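Exodeoxyribonuclease III (Methanosarcina mazei, PDB 5J8N) probably cleaves DNA at abasic sites and trims 3' ends of double-stranded DNA as a magnesium- or manganese-dependent nuclease of the AP/ExoA repair family. Local coordinates at residues 92-97 against 122-127; 98-101 against 106-109; 114-119 against 169-174; 127-132 against 152-157; 138-143 against 187-192. The protein carries 3 engineered substitutions. All coordinates share one frame; numbering follows the deposited sequence. Where two conformers were deposited one is given.

In the fold
Helix 119-141 runs through three of the five contacts: interaction 1 near its start, interaction 4 in its middle and interaction 5 toward its end. Interaction 2 is a fully buried hairpin, held by backbone hydrogen bonds and by a salt bridge within one strand; its Leu108 meets Phe132 of 127-132. Interaction 4 is buried too, but rests on a single phenol gripped by a loop. Interactions 1, 3 and 5 are only partly buried, and lean on charged groups or water. Interactions 1, 3 and 4 gather beside the active-site cleft, linked by Lys125, which bonds to 152-157, and by Gly172, which bonds to Ala155. Interaction 5 lies away from it.

Interaction 1: 92-97 against 122-127; sequences DREGRF and LGYKMA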
# COMPACT_ATOMS: atom_id res chain seq x y z
N ASP A 92 -3.60 11.28 11.36
CA ASP A 92 -2.14 11.40 11.28
C ASP A 92 -1.50 10.70 12.49
O ASP A 92 -0.40 10.10 12.32
CB ASP A 92 -1.70 12.89 11.22
CG ASP A 92 -2.17 13.60 9.95
OD1 ASP A 92 -2.76 12.99 9.10
OD2 ASP A 92 -1.96 14.82 9.91
N ARG A 93 -2.17 10.67 13.63
CA ARG A 93 -1.56 10.14 14.84
C ARG A 93 -1.39 8.61 14.77
O ARG A 93 -0.75 8.01 15.65
CB ARG A 93 -2.37 10.53 16.08
CG ARG A 93 -3.56 9.61 16.43
CD ARG A 93 -4.14 9.86 17.87
NE ARG A 93 -5.03 11.01 17.96
CZ ARG A 93 -6.29 11.00 18.41
NH1 ARG A 93 -6.86 9.87 18.82
NH2 ARG A 93 -6.99 12.12 18.44
N GLU A 94 -1.97 7.97 13.76
CA GLU A 94 -1.81 6.52 13.60
C GLU A 94 -0.72 6.15 12.62
O GLU A 94 -0.46 4.97 12.42
CB GLU A 94 -3.14 5.88 13.22
CG GLU A 94 -4.14 5.97 14.38
CD GLU A 94 -5.27 4.94 14.29
OE1 GLU A 94 -5.32 4.09 13.37
OE2 GLU A 94 -6.20 5.07 15.15
N GLY A 95 -0.04 7.12 12.04
CA GLY A 95 1.15 6.82 11.21
C GLY A 95 0.90 5.91 10.05
O GLY A 95 1.72 5.00 9.76
N ARG A 96 -0.17 6.20 9.31
CA ARG A 96 -0.63 5.36 8.22
C ARG A 96 -0.39 5.94 6.84
O ARG A 96 -0.73 5.28 5.87
CB ARG A 96 -2.15 5.15 8.34
CG ARG A 96 -2.56 4.38 9.55
CD ARG A 96 -4.09 4.27 9.57
NE ARG A 96 -4.37 3.48 10.74
CZ ARG A 96 -4.25 2.18 10.78
NH1 ARG A 96 -3.93 1.51 9.67
NH2 ARG A 96 -4.47 1.52 11.93
N PHE A 97 0.17 7.15 6.74
CA PHE A 97 0.14 7.89 5.49
C PHE A 97 1.43 8.64 5.32
O PHE A 97 1.82 9.45 6.17
CB PHE A 97 -1.05 8.86 5.53
CG PHE A 97 -1.24 9.68 4.31
CD1 PHE A 97 -0.49 10.81 4.10
CD2 PHE A 97 -2.25 9.33 3.39
CE1 PHE A 97 -0.74 11.65 2.93
CE2 PHE A 97 -2.50 10.14 2.26
CZ PHE A 97 -1.71 11.25 2.05
N LEU A 122 -14.32 -0.21 12.41
CA LEU A 122 -14.90 -0.21 11.06
C LEU A 122 -15.30 1.26 10.71
O LEU A 122 -15.02 1.73 9.60
CB LEU A 122 -16.12 -1.14 10.97
CG LEU A 122 -16.87 -1.07 9.62
CD1 LEU A 122 -15.93 -1.39 8.45
CD2 LEU A 122 -18.07 -2.01 9.64
N GLY A 123 -15.86 1.98 11.67
CA GLY A 123 -16.25 3.37 11.47
C GLY A 123 -15.03 4.20 11.15
O GLY A 123 -15.07 5.05 10.25
N TYR A 124 -13.94 3.95 11.86
CA TYR A 124 -12.72 4.69 11.67
C TYR A 124 -12.16 4.42 10.29
O TYR A 124 -11.71 5.34 9.59
CB TYR A 124 -11.69 4.30 12.76
CG TYR A 124 -10.37 5.06 12.70
CD1 TYR A 124 -10.20 6.24 13.44
CD2 TYR A 124 -9.29 4.59 11.97
CE1 TYR A 124 -8.99 6.92 13.39
CE2 TYR A 124 -8.09 5.26 11.93
CZ TYR A 124 -7.95 6.43 12.65
OH TYR A 124 -6.74 7.07 12.58
N LYS A 125 -12.14 3.15 9.88
CA LYS A 125 -11.71 2.78 8.54
C LYS A 125 -12.51 3.54 7.46
O LYS A 125 -11.91 4.10 6.53
CB LYS A 125 -11.87 1.26 8.35
CG LYS A 125 -11.48 0.77 6.97
CD LYS A 125 -11.71 -0.74 6.88
CE LYS A 125 -11.22 -1.25 5.51
NZ LYS A 125 -11.53 -2.71 5.36
N MET A 126 -13.83 3.56 7.59
CA MET A 126 -14.65 4.25 6.59
C MET A 126 -14.39 5.76 6.62
O MET A 126 -14.36 6.41 5.55
CB MET A 126 -16.10 3.92 6.80
CG MET A 126 -16.47 2.45 6.64
SD MET A 126 -16.01 1.72 5.05
CE MET A 126 -17.05 2.65 3.95
N ALA A 127 -14.20 6.33 7.80
CA ALA A 127 -13.89 7.76 7.91
C ALA A 127 -12.51 8.06 7.27
O ALA A 127 -12.30 9.09 6.61
CB ALA A 127 -13.92 8.18 9.36
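Glu94 lays its carboxylate against the phenol of Tyr124 where, in this DNase I-like fold, a type I beta turn from Asp92 to Gly95 faces an early turn of helix 119-141. The beta turn is closed by the backbone bond from Gly95 N to Asp92 O and presents Glu94, whose CG stands anti to the carbonyl carbon (chi1 -67°) with the chain extended beyond it. The two side chains come from opposite directions, with carboxylate and ring planes only 16° apart. Glu94 CD comes to 3.1 Å from Tyr124 OH, and Glu94 OE1 to 3.3 Å from Tyr124 CE2. The angles are too poor for either carboxylate oxygen to bond with the phenol, and Tyr124 OH is instead hydrogen-bonded to the backbone O of Val90. Arg121, earlier on the same helix, forms a salt bridge with Glu94 OE1 and a cation-pi contact with the Tyr124 ring. Gly95 then takes a positive phi as the chain leaves helix 89-92. Next comes Arg96, which grips Glu94 side-on, NE and NH2 both reaching OE1 in the guanidinium plane; its NH1 is bonded to the backbone O of Tyr111, a predicted active-site residue. The bond from Arg96 NE to Glu94 OE1, 2.9 Å long with an N-H...O angle of 156°, uses the anti lone pair of OE1, and the same NE lies at the edge of the Tyr124 ring, 4.3 Å from CE2.

Interaction 2: 98-101 against 106-109; sequences LRTD and VLLN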
# COMPACT_ATOMS: atom_id res chain seq x y z
N LEU A 98 2.07 8.38 4.20
CA LEU A 98 3.33 9.08 3.88
C LEU A 98 3.35 9.52 2.43
O LEU A 98 3.27 8.66 1.51
CB LEU A 98 4.51 8.15 4.22
CG LEU A 98 5.89 8.68 3.90
CD1 LEU A 98 6.14 9.84 4.74
CD2 LEU A 98 6.95 7.59 4.17
N ARG A 99 3.46 10.82 2.21
CA ARG A 99 3.53 11.42 0.88
C ARG A 99 4.95 11.79 0.54
O ARG A 99 5.64 12.50 1.30
CB ARG A 99 2.61 12.63 0.83
CG ARG A 99 2.79 13.45 -0.44
CD ARG A 99 1.81 14.60 -0.47
NE ARG A 99 2.11 15.52 -1.57
CZ ARG A 99 1.46 16.63 -1.78
NH1 ARG A 99 0.44 16.96 -1.03
NH2 ARG A 99 1.85 17.42 -2.78
N THR A 100 5.40 11.36 -0.64
CA THR A 100 6.67 11.80 -1.20
C THR A 100 6.41 12.22 -2.64
O THR A 100 5.93 11.40 -3.44
CB THR A 100 7.74 10.67 -1.15
OG1 THR A 100 7.17 9.48 -1.72
CG2 THR A 100 8.16 10.38 0.29
N ASP A 101 6.75 13.45 -2.99
CA ASP A 101 6.56 13.95 -4.37
C ASP A 101 7.83 13.73 -5.13
O ASP A 101 8.92 14.03 -4.61
CB ASP A 101 6.20 15.44 -4.39
CG ASP A 101 4.85 15.73 -3.75
OD1 ASP A 101 4.20 14.82 -3.19
OD2 ASP A 101 4.42 16.87 -3.91
N VAL A 106 3.19 12.38 -7.73
CA VAL A 106 3.04 12.35 -6.28
C VAL A 106 2.80 10.91 -5.83
O VAL A 106 1.90 10.26 -6.39
CB VAL A 106 1.85 13.20 -5.84
CG1 VAL A 106 1.58 13.08 -4.34
CG2 VAL A 106 2.08 14.70 -6.23
N LEU A 107 3.55 10.43 -4.83
CA LEU A 107 3.36 9.10 -4.29
C LEU A 107 2.76 9.13 -2.90
O LEU A 107 3.31 9.79 -2.01
CB LEU A 107 4.69 8.38 -4.23
CG LEU A 107 4.67 6.98 -3.62
CD1 LEU A 107 3.81 5.97 -4.43
CD2 LEU A 107 6.11 6.42 -3.54
N LEU A 108 1.64 8.45 -2.73
CA LEU A 108 1.02 8.30 -1.40
C LEU A 108 1.15 6.85 -0.99
O LEU A 108 0.62 5.97 -1.69
CB LEU A 108 -0.47 8.72 -1.43
CG LEU A 108 -0.75 10.12 -2.03
CD1 LEU A 108 -2.25 10.39 -1.97
CD2 LEU A 108 0.08 11.23 -1.36
N ASN A 109 1.82 6.61 0.12
CA ASN A 109 2.05 5.29 0.66
C ASN A 109 1.16 5.12 1.90
O ASN A 109 1.31 5.90 2.85
CB ASN A 109 3.53 5.17 1.00
CG ASN A 109 3.88 3.84 1.68
OD1 ASN A 109 3.07 2.92 1.63
ND2 ASN A 109 5.10 3.72 2.24
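Val106 faces Asp101 near the turn of an antiparallel beta hairpin, strands 97-101 and 106-111, within one of the two sheets of the DNase I-like alpha/beta sandwich. The two residues form a non-hydrogen-bonded pair. Val106 CG1, set opposite the backbone N (chi1 174°), lies 3.3 Å from Asp101 OD1 and 3.7 Å from Arg99 NE, beside a salt bridge within the partner strand. There the extended Arg99 chain meets Asp101 side-on: NE reaches OD1 at 2.7 Å along an almost straight line (176°), and NH2 takes the syn lone pair of OD2. Arg99 NH1 goes on to Tyr135 OH of helix 119-141. Replacing Arg99 by a leucine would probably leave the buried Asp101 carboxylate without its countercharge and Tyr135 OH without this partner. Leu107, on the other face of the sheet, is hydrogen-bonded through both its N and its O to Thr100. Their side chains lie side by side, Leu107 CB 3.7 Å from Thr100 OG1, and Leu107 packs on Ile33 and Cys35 of the second sheet. Leu108 returns to the face of Arg99, where its CD2 rests 3.6 Å from Arg99 CB. Asn109 pairs with Leu98, and its amide is turned to the second sheet, OD1 accepting from Gln37 NE2 and ND2 donating to Thr73 OG1. Its backbone N meets Leu98 O at 2.9 Å, tilted 26° from the carbonyl plane.

Interaction 3: 114-119 against 169-174; sequences NGKMSQ and MISGFL. Engineered in segment 114-119: Met117 (natural residue Ala).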
# COMPACT_ATOMS: atom_id res chain seq x y z
N ASN A 114 -7.56 -1.56 9.39
CA ASN A 114 -8.34 -2.76 9.41
C ASN A 114 -9.54 -2.58 10.31
O ASN A 114 -9.44 -2.04 11.42
CB ASN A 114 -7.50 -3.92 9.86
CG ASN A 114 -8.23 -5.20 9.72
OD1 ASN A 114 -9.01 -5.55 10.62
ND2 ASN A 114 -8.05 -5.89 8.57
N GLY A 115 -10.70 -2.97 9.80
CA GLY A 115 -11.97 -2.75 10.47
C GLY A 115 -12.53 -3.93 11.25
O GLY A 115 -13.65 -3.88 11.74
N LYS A 116 -11.76 -5.01 11.36
CA LYS A 116 -12.32 -6.22 11.96
C LYS A 116 -12.54 -6.18 13.47
O LYS A 116 -13.39 -6.92 13.97
CB LYS A 116 -11.43 -7.43 11.66
CG LYS A 116 -11.56 -7.84 10.21
CD LYS A 116 -10.81 -9.10 9.83
CE LYS A 116 -9.30 -8.96 9.99
NZ LYS A 116 -8.55 -10.23 9.65
N MET A 117 -11.76 -5.41 14.21
CA MET A 117 -11.76 -5.50 15.69
C MET A 117 -13.06 -5.10 16.33
O MET A 117 -13.45 -5.64 17.38
CB MET A 117 -10.71 -4.59 16.35
CG MET A 117 -9.45 -4.47 15.66
SD MET A 117 -9.59 -3.42 14.22
CE MET A 117 -8.11 -4.07 13.49
N SER A 118 -13.70 -4.10 15.75
CA SER A 118 -14.87 -3.51 16.37
C SER A 118 -15.65 -2.66 15.38
O SER A 118 -15.12 -2.22 14.35
CB SER A 118 -14.49 -2.62 17.57
OG SER A 118 -13.68 -1.50 17.17
N GLN A 119 -16.89 -2.38 15.72
CA GLN A 119 -17.69 -1.43 14.97
C GLN A 119 -17.00 -0.09 14.95
O GLN A 119 -17.00 0.61 13.94
CB GLN A 119 -19.08 -1.28 15.59
CG GLN A 119 -20.20 -1.83 14.73
CD GLN A 119 -20.15 -1.32 13.30
OE1 GLN A 119 -19.82 -0.15 13.05
NE2 GLN A 119 -20.46 -2.20 12.35
N MET A 169 -19.74 -11.07 5.68
CA MET A 169 -20.02 -10.41 6.96
C MET A 169 -18.73 -9.96 7.66
O MET A 169 -18.77 -9.55 8.84
CB MET A 169 -20.82 -11.34 7.88
CG MET A 169 -22.17 -11.71 7.31
SD MET A 169 -23.26 -12.36 8.57
CE MET A 169 -22.48 -13.93 8.92
N ILE A 170 -17.61 -10.10 6.99
CA ILE A 170 -16.30 -9.82 7.57
C ILE A 170 -15.71 -8.54 7.00
O ILE A 170 -15.62 -8.41 5.77
CB ILE A 170 -15.28 -10.97 7.30
CG1 ILE A 170 -15.79 -12.29 7.88
CG2 ILE A 170 -13.85 -10.62 7.83
CD1 ILE A 170 -16.08 -12.23 9.34
N SER A 171 -15.32 -7.59 7.85
CA SER A 171 -14.59 -6.41 7.36
C SER A 171 -13.39 -6.84 6.52
O SER A 171 -12.58 -7.68 6.94
CB SER A 171 -14.16 -5.52 8.55
OG SER A 171 -13.37 -4.41 8.03
N GLY A 172 -13.29 -6.26 5.32
CA GLY A 172 -12.41 -6.78 4.29
C GLY A 172 -13.25 -7.09 3.05
O GLY A 172 -12.75 -7.02 1.93
N PHE A 173 -14.49 -7.48 3.28
CA PHE A 173 -15.34 -7.80 2.14
C PHE A 173 -16.79 -7.39 2.40
O PHE A 173 -17.71 -8.04 1.89
CB PHE A 173 -15.26 -9.30 1.78
CG PHE A 173 -15.67 -9.59 0.35
CD1 PHE A 173 -15.02 -8.92 -0.70
CD2 PHE A 173 -16.71 -10.47 0.05
CE1 PHE A 173 -15.44 -9.09 -2.03
CE2 PHE A 173 -17.13 -10.67 -1.31
CZ PHE A 173 -16.46 -9.98 -2.33
N LEU A 174 -16.99 -6.34 3.20
CA LEU A 174 -18.34 -5.82 3.42
C LEU A 174 -18.84 -5.03 2.24
O LEU A 174 -18.06 -4.31 1.61
CB LEU A 174 -18.39 -4.95 4.68
CG LEU A 174 -18.04 -5.67 6.00
CD1 LEU A 174 -17.88 -4.61 7.08
CD2 LEU A 174 -19.16 -6.61 6.43
O HOH W 1 -9.85 -7.12 6.81
O HOH W 2 -10.74 -4.43 7.36
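At the rim of the active-site cleft, the loop 114-119 leans on the loop 169-174 through Gly115 and Lys116, which meet Ser171. The serine hydroxyl, anti to its own backbone N (chi1 176°), points into the glycine: Ser171 OG is 3.3 Å from Gly115 CA, and Ser171 CB is 3.5 Å from Gly115 C. A side chain at Gly115 would run into this oxygen. Gly115 N donates to a water at 2.8 Å, which in turn donates to Ser171 OG, while Glu177 OE2 is hydrogen-bonded to the same hydroxyl. In the DNase I-like fold these loops follow strands 106-111 and 146-149 and lead into helices 119-141 and 175-186; Ser118 caps the first helix through OG to Arg121 N. Glu177, near the start of the second helix, also takes Gly172 N and Leu174 N on its OE1, tying the 169-174 loop to that helix. Lys116 lays its aliphatic chain along Ser171, its CG 3.4 Å from Ser171 O. Its chain then bends at chi3 (-64°), and NZ is hydrogen-bonded to a tetraethylene glycol molecule that probably came from the crystallisation liquor. One conformer of Asn114 makes an Asx turn, OD1 accepting from Lys116 N at 2.9 Å with the donor 43° out of the carbonyl plane. In this conformer ND2 is hydrogen-bonded to Asn153 OD1, tying the loop to the predicted transition-state stabiliser; it also binds weakly to a second water, and that water donates to Ser171 O at 2.8 Å.

Interaction 4: 127-132 against 152-157; sequences AFYDAF and VNTAHK
Tyr129 reaches from its helix to Val152 and Thr154 chiefly with its phenol oxygen. Its CG stands anti to the carbonyl carbon (chi1 -85°), and the low chi2 of -16° brings CA close to the ring plane. In this pose OH donates to Val152 O at 2.7 Å, tilted from the carbonyl plane, and accepts from Thr154 OG1, also at 2.7 Å; both partners lie at the ring edge near its plane. One hydroxyl is thus used as donor and acceptor at once, which should fix the rotation of its O-H. The threonine aims its donor through its own torsion, OG1 being anti to the carbonyl carbon (chi1 -61°). Val152 crosses the tyrosine at about a right angle and brings CG1 to 3.4 Å from Tyr129 OH and 4.1 Å from Tyr129 CZ. The contact fastens the middle of helix 119-141 to the loop after strand 146-149, a loop of the DNase I-like fold that carries Asn153, the predicted transition-state stabiliser and magnesium ligand. Tyr129 does not bond to Asn153 but holds the residues before and after it, as a second-shell side chain would. Lys125, one helical turn earlier, adds to the grip by donating from NZ to Asn153 O and Thr154 OG1, and Trp180 of helix 175-186 stacks on the Tyr129 ring. Asn153 turns its amide away from the helix, and ND2 donates to the backbone O of Phe112.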
# COMPACT_ATOMS: atom_id res chain seq x y z
N ALA A 127 -14.20 6.33 7.80
CA ALA A 127 -13.89 7.76 7.91
C ALA A 127 -12.51 8.06 7.27
O ALA A 127 -12.30 9.09 6.61
CB ALA A 127 -13.92 8.18 9.36
N PHE A 128 -11.54 7.18 7.48
CA PHE A 128 -10.22 7.31 6.86
C PHE A 128 -10.36 7.27 5.36
O PHE A 128 -9.75 8.08 4.66
CB PHE A 128 -9.26 6.21 7.40
CG PHE A 128 -7.84 6.40 6.98
CD1 PHE A 128 -7.45 6.07 5.73
CD2 PHE A 128 -6.89 6.85 7.91
CE1 PHE A 128 -6.13 6.23 5.30
CE2 PHE A 128 -5.56 7.01 7.50
CZ PHE A 128 -5.18 6.70 6.19
N TYR A 129 -11.13 6.32 4.83
CA TYR A 129 -11.35 6.22 3.38
C TYR A 129 -11.91 7.58 2.88
O TYR A 129 -11.46 8.07 1.83
CB TYR A 129 -12.37 5.12 3.10
CG TYR A 129 -11.85 3.71 3.01
CD1 TYR A 129 -10.47 3.41 2.84
CD2 TYR A 129 -12.76 2.67 3.01
CE1 TYR A 129 -10.04 2.06 2.68
CE2 TYR A 129 -12.34 1.34 2.84
CZ TYR A 129 -10.99 1.06 2.68
OH TYR A 129 -10.61 -0.26 2.51
N ASP A 130 -12.90 8.16 3.58
CA ASP A 130 -13.51 9.41 3.11
C ASP A 130 -12.47 10.53 3.08
O ASP A 130 -12.41 11.31 2.13
CB ASP A 130 -14.65 9.80 4.05
CG ASP A 130 -15.88 8.93 3.87
OD1 ASP A 130 -16.02 8.33 2.78
OD2 ASP A 130 -16.72 8.89 4.81
N ALA A 131 -11.65 10.63 4.13
CA ALA A 131 -10.64 11.68 4.20
C ALA A 131 -9.61 11.48 3.12
O ALA A 131 -9.19 12.43 2.50
CB ALA A 131 -9.97 11.72 5.58
N PHE A 132 -9.14 10.25 2.92
CA PHE A 132 -8.23 9.99 1.86
C PHE A 132 -8.79 10.36 0.48
O PHE A 132 -8.07 10.99 -0.32
CB PHE A 132 -7.83 8.50 1.87
CG PHE A 132 -7.31 8.03 0.51
CD1 PHE A 132 -6.07 8.43 0.09
CD2 PHE A 132 -8.12 7.31 -0.37
CE1 PHE A 132 -5.57 8.05 -1.20
CE2 PHE A 132 -7.65 6.98 -1.64
CZ PHE A 132 -6.42 7.38 -2.06
N VAL A 152 -5.01 -1.73 1.32
CA VAL A 152 -6.35 -1.13 1.41
C VAL A 152 -7.17 -1.90 2.45
O VAL A 152 -8.20 -1.40 2.91
CB VAL A 152 -6.96 -1.17 0.00
CG1 VAL A 152 -8.42 -0.71 -0.02
CG2 VAL A 152 -6.11 -0.32 -0.94
N ASN A 153 -6.77 -3.13 2.79
CA ASN A 153 -7.52 -3.95 3.76
C ASN A 153 -8.94 -4.25 3.31
O ASN A 153 -9.80 -4.60 4.14
CB ASN A 153 -7.49 -3.34 5.18
CG ASN A 153 -6.40 -3.93 6.04
OD1 ASN A 153 -6.29 -5.15 6.14
ND2 ASN A 153 -5.53 -3.08 6.59
N THR A 154 -9.15 -4.23 1.98
CA THR A 154 -10.42 -4.63 1.37
C THR A 154 -10.16 -5.31 0.05
O THR A 154 -9.26 -4.85 -0.69
CB THR A 154 -11.34 -3.38 1.12
OG1 THR A 154 -11.63 -2.75 2.39
CG2 THR A 154 -12.68 -3.76 0.49
N ALA A 155 -10.88 -6.41 -0.22
CA ALA A 155 -10.89 -7.05 -1.53
C ALA A 155 -12.05 -6.45 -2.31
O ALA A 155 -13.19 -6.53 -1.87
CB ALA A 155 -11.06 -8.60 -1.36
N HIS A 156 -11.74 -5.87 -3.48
CA HIS A 156 -12.73 -5.03 -4.15
C HIS A 156 -13.92 -5.84 -4.64
O HIS A 156 -15.10 -5.49 -4.36
CB HIS A 156 -12.05 -4.30 -5.31
CG HIS A 156 -12.91 -3.31 -5.98
ND1 HIS A 156 -12.56 -2.73 -7.19
CD2 HIS A 156 -14.13 -2.81 -5.66
CE1 HIS A 156 -13.52 -1.91 -7.57
NE2 HIS A 156 -14.48 -1.93 -6.66
N LYS A 157 -13.66 -6.90 -5.39
CA LYS A 157 -14.69 -7.67 -6.11
C LYS A 157 -14.58 -9.14 -5.69
O LYS A 157 -13.59 -9.55 -5.05
CB LYS A 157 -14.55 -7.53 -7.65
CG LYS A 157 -14.67 -6.09 -8.12
CD LYS A 157 -14.42 -6.00 -9.63
CE LYS A 157 -14.46 -4.58 -10.15
NZ LYS A 157 -15.87 -4.16 -10.45

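Interaction 5: 138-143 against 187-192; sequences ALKSEG and AGYLDS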
# COMPACT_ATOMS: atom_id res chain seq x y z
N ALA A 138 -8.40 16.45 -4.13
CA ALA A 138 -7.93 17.82 -4.16
C ALA A 138 -6.62 17.90 -4.94
O ALA A 138 -6.47 18.84 -5.73
CB ALA A 138 -7.78 18.37 -2.72
N LEU A 139 -5.69 16.98 -4.72
CA LEU A 139 -4.46 16.98 -5.51
C LEU A 139 -4.72 16.76 -7.02
O LEU A 139 -4.11 17.40 -7.87
CB LEU A 139 -3.47 15.92 -5.02
CG LEU A 139 -2.88 16.23 -3.62
CD1 LEU A 139 -1.97 15.08 -3.21
CD2 LEU A 139 -2.13 17.53 -3.63
N LYS A 140 -5.62 15.84 -7.32
CA LYS A 140 -5.95 15.55 -8.71
C LYS A 140 -6.57 16.78 -9.39
O LYS A 140 -6.26 17.07 -10.55
CB LYS A 140 -6.89 14.34 -8.77
CG LYS A 140 -7.01 13.76 -10.20
CD LYS A 140 -7.62 12.34 -10.14
CE LYS A 140 -9.09 12.42 -9.77
NZ LYS A 140 -9.88 13.06 -10.87
N SER A 141 -7.40 17.56 -8.68
CA SER A 141 -8.03 18.77 -9.17
C SER A 141 -6.97 19.78 -9.60
O SER A 141 -7.18 20.55 -10.50
CB SER A 141 -8.95 19.36 -8.06
OG SER A 141 -9.30 20.71 -8.31
N GLU A 142 -5.84 19.77 -8.86
CA GLU A 142 -4.70 20.69 -9.12
C GLU A 142 -3.81 20.24 -10.31
O GLU A 142 -2.96 20.99 -10.78
CB GLU A 142 -3.80 20.78 -7.87
CG GLU A 142 -4.43 21.36 -6.59
CD GLU A 142 -3.56 21.04 -5.33
OE1 GLU A 142 -4.10 21.17 -4.21
OE2 GLU A 142 -2.36 20.66 -5.46
N GLY A 143 -4.03 19.02 -10.80
CA GLY A 143 -3.33 18.48 -11.96
C GLY A 143 -2.18 17.56 -11.54
O GLY A 143 -1.39 17.19 -12.40
N ALA A 187 -14.07 8.21 -9.23
CA ALA A 187 -13.56 9.58 -9.18
C ALA A 187 -12.41 9.81 -10.14
O ALA A 187 -11.96 10.93 -10.28
CB ALA A 187 -13.11 9.92 -7.76
N GLY A 188 -11.97 8.75 -10.82
CA GLY A 188 -10.98 8.87 -11.89
C GLY A 188 -9.65 8.25 -11.54
O GLY A 188 -8.60 8.83 -11.84
N TYR A 189 -9.67 7.05 -10.96
CA TYR A 189 -8.47 6.35 -10.61
C TYR A 189 -8.57 4.94 -11.18
O TYR A 189 -9.68 4.40 -11.32
CB TYR A 189 -8.24 6.30 -9.08
CG TYR A 189 -8.18 7.67 -8.43
CD1 TYR A 189 -9.34 8.30 -8.01
CD2 TYR A 189 -6.94 8.31 -8.20
CE1 TYR A 189 -9.29 9.55 -7.44
CE2 TYR A 189 -6.90 9.56 -7.63
CZ TYR A 189 -8.07 10.15 -7.23
OH TYR A 189 -8.03 11.40 -6.62
N LEU A 190 -7.41 4.33 -11.40
CA LEU A 190 -7.30 2.99 -11.98
C LEU A 190 -6.65 2.04 -11.04
O LEU A 190 -5.62 2.38 -10.42
CB LEU A 190 -6.47 3.03 -13.28
CG LEU A 190 -6.99 4.00 -14.30
CD1 LEU A 190 -6.03 4.03 -15.50
CD2 LEU A 190 -8.41 3.61 -14.73
N ASP A 191 -7.21 0.83 -10.90
CA ASP A 191 -6.58 -0.29 -10.19
C ASP A 191 -5.52 -0.87 -11.14
O ASP A 191 -5.83 -1.52 -12.16
CB ASP A 191 -7.67 -1.30 -9.80
CG ASP A 191 -7.18 -2.51 -9.11
OD1 ASP A 191 -5.98 -2.81 -9.11
OD2 ASP A 191 -8.02 -3.23 -8.55
N SER A 192 -4.25 -0.59 -10.89
CA SER A 192 -3.23 -0.86 -11.92
C SER A 192 -3.16 -2.36 -12.30
O SER A 192 -3.01 -2.67 -13.49
CB SER A 192 -1.85 -0.32 -11.51
OG SER A 192 -1.38 -0.97 -10.35
O HOH W 3 -8.83 11.33 -13.13
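Lys140 and Tyr189 cross obliquely, the aliphatic part of the lysine passing beside the phenol end of the tyrosine before its ammonium turns off to the backbone. The lysine leaves the helix with CG opposite the backbone N (chi1 -166°), and the chain runs outward before bending at both chi3 and chi4. At the first bend CD lies 3.7 Å from Tyr189 CZ; at the second, Lys140 CE is 3.5 Å from Tyr189 OH. The phenol OH is hydrogen-bonded to Asn137 OD1, and the lysine meets it with carbon. Beyond the ring, Lys140 NZ donates to Ala187 O at 3.0 Å, in the carbonyl plane with a C=O...N angle of 157°. A water accepts from Lys140 NZ, likewise at 3.0 Å, and donates a hydrogen bond to Gly188 O at 2.8 Å, so that one ammonium serves two successive carbonyls. Gly188, with positive phi, ends helix 175-186 and leads into strand 189-191; a CB here would come tight against the ammonium. On the other side, helix 119-141 closes in a Schellman motif at Gly143, whose N bonds to Lys140 O. A leucine in place of Lys140 would probably leave Ala187 O and the bridging water without their ammonium donor. Since Ala187 O lies just past the C-terminal end of helix 175-186, the negative end of the helix dipole, the ammonium charge is likely to be favoured there.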